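Local structure of PhiH1 repressor-like protein (Haloarcula marismortui ATCC 43049, 3B73) at the interface of chains A and B. The protein probably binds DNA as a winged helix-turn-helix transcriptional regulator related to the phage PhiH1 repressor. Residues are numbered along the deposited sequence; one frame, centred on the assembly and turned at random. Chains: chain A/B, PhiH1 repressor-like protein.

The interface of chains A and B. Residues chain A 5, 7, 12, 16, 76; chain B 13, 17.
B:Arg17 reaches out of its helix into chain A and meets A:Asp16, A:Ser7 and A:Arg5 there. From CB the chain bends at chi2 (-55°), then runs on extended through CD, which passes 3.9 Å from the backbone O of A:Arg5. NE and NH2 share the side-on grip on A:Ser7: both point at the hydroxyl OG, which lies in the guanidinium plane, NH2 at 3.0 Å and NE at 3.2 Å. NH2 also forms a salt bridge to A:Asp16, 2.6 Å from OD2 and on its syn lone pair, with carboxylate and guanidinium nearly coplanar. The other tip nitrogen, NH1, reaches the same OD2 through water 1. A:Arg5 lays its CB over one face of the guanidinium, near the rim, while its own guanidinium, turned 81° from that of B:Arg17, sends NH2 almost straight to A:Asp16 OD2 from above the carboxylate plane. Thus OD2 takes two arginines from different directions, which would probably favour the charged carboxylate. The phenol OH of A:Tyr76 fixes the other oxygen, donating to A:Asp16 OD1 at 2.6 Å, and hydrogen-bonds A:Ser7 OG as well, which helps to position the carboxylate and hydroxyl that B:Arg17 meets; its own bond to NH2 is weak. B:Ile13 crosses A:Asp16 at about a right angle; with CG1 anti to its backbone N (chi1 -168°), it brings CD1 within 3.5 Å of A:Ser7 OG and 3.8 Å of A:Asp16 CG. With a leucine in place of B:Arg17, A:Asp16 would probably lose its charge mate across the interface and A:Ser7 OG the pair of N-H groups from there. The patch joins helix 13-25 of chain B to the N-terminal segment and helix 13-25 of chain A, with A:Tyr76 supplied by helix 71-77 behind them; its twin recurs across the two-fold axis of this possibly biological dimer.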
loop_
_atom_site.group_PDB
_atom_site.type_symbol
_atom_site.label_atom_id
_atom_site.label_comp_id
_atom_site.label_asym_id
_atom_site.label_seq_id
_atom_site.Cartn_x
_atom_site.Cartn_y
_atom_site.Cartn_z
ATOM N N ARG A 5 -2.839 -8.751 -1.273
ATOM C CA ARG A 5 -1.578 -8.727 -0.513
ATOM C C ARG A 5 -1.832 -8.924 0.993
ATOM O O ARG A 5 -2.848 -8.469 1.545
ATOM C CB ARG A 5 -0.754 -7.443 -0.801
ATOM C CG ARG A 5 0.318 -7.669 -1.845
ATOM C CD ARG A 5 0.061 -6.984 -3.157
ATOM N NE ARG A 5 0.512 -5.629 -3.017
ATOM C CZ ARG A 5 0.967 -4.840 -3.979
ATOM N NH1 ARG A 5 1.064 -5.221 -5.246
ATOM N NH2 ARG A 5 1.331 -3.628 -3.628
ATOM N N SER A 7 -0.069 -7.923 4.160
ATOM C CA SER A 7 1.024 -7.074 4.631
ATOM C C SER A 7 1.357 -7.323 6.093
ATOM O O SER A 7 0.571 -7.918 6.811
ATOM C CB SER A 7 0.666 -5.597 4.443
ATOM O OG SER A 7 0.319 -5.308 3.096
ATOM N N THR A 12 4.879 0.235 5.608
ATOM C CA THR A 12 4.252 1.503 5.269
ATOM C C THR A 12 3.741 1.448 3.835
ATOM O O THR A 12 4.052 0.518 3.087
ATOM C CB THR A 12 5.265 2.648 5.322
ATOM O OG1 THR A 12 6.325 2.371 4.389
ATOM C CG2 THR A 12 5.827 2.781 6.733
ATOM N N ASP A 16 5.088 -0.680 -0.423
ATOM C CA ASP A 16 4.456 -1.312 -1.589
ATOM C C ASP A 16 4.882 -0.578 -2.835
ATOM O O ASP A 16 5.245 -1.206 -3.839
ATOM C CB ASP A 16 2.911 -1.298 -1.522
ATOM C CG ASP A 16 2.309 -2.520 -0.788
ATOM O OD1 ASP A 16 3.029 -3.335 -0.174
ATOM O OD2 ASP A 16 1.071 -2.654 -0.823
ATOM N N TYR A 76 5.086 -11.873 -2.261
ATOM C CA TYR A 76 4.334 -10.896 -1.472
ATOM C C TYR A 76 3.420 -10.025 -2.350
ATOM O O TYR A 76 2.210 -9.938 -2.112
ATOM C CB TYR A 76 5.252 -9.996 -0.627
ATOM C CG TYR A 76 4.500 -8.805 -0.134
ATOM C CD1 TYR A 76 3.551 -8.931 0.890
ATOM C CD2 TYR A 76 4.658 -7.557 -0.744
ATOM C CE1 TYR A 76 2.821 -7.828 1.329
ATOM C CE2 TYR A 76 3.935 -6.449 -0.312
ATOM C CZ TYR A 76 3.035 -6.592 0.730
ATOM O OH TYR A 76 2.291 -5.503 1.107
ATOM N N ILE B 13 -0.473 1.767 4.977
ATOM C CA ILE B 13 -0.619 0.654 4.054
ATOM C C ILE B 13 -2.024 0.060 4.163
ATOM O O ILE B 13 -2.541 -0.505 3.197
ATOM C CB ILE B 13 0.501 -0.396 4.263
ATOM C CG1 ILE B 13 0.513 -1.392 3.102
ATOM C CG2 ILE B 13 0.347 -1.064 5.608
ATOM C CD1 ILE B 13 1.747 -2.164 2.978
ATOM N N ARG B 17 -5.380 -1.536 1.651
ATOM C CA ARG B 17 -6.093 -2.770 1.970
ATOM C C ARG B 17 -7.568 -2.500 2.148
ATOM O O ARG B 17 -8.409 -3.169 1.547
ATOM C CB ARG B 17 -5.537 -3.434 3.229
ATOM C CG ARG B 17 -4.100 -3.860 3.097
ATOM C CD ARG B 17 -3.884 -4.778 1.902
ATOM N NE ARG B 17 -2.470 -4.750 1.616
ATOM C CZ ARG B 17 -1.929 -4.132 0.578
ATOM N NH1 ARG B 17 -2.685 -3.558 -0.341
ATOM N NH2 ARG B 17 -0.620 -4.121 0.453
HETATM O O HOH W 1 -0.963 -1.676 -2.217
#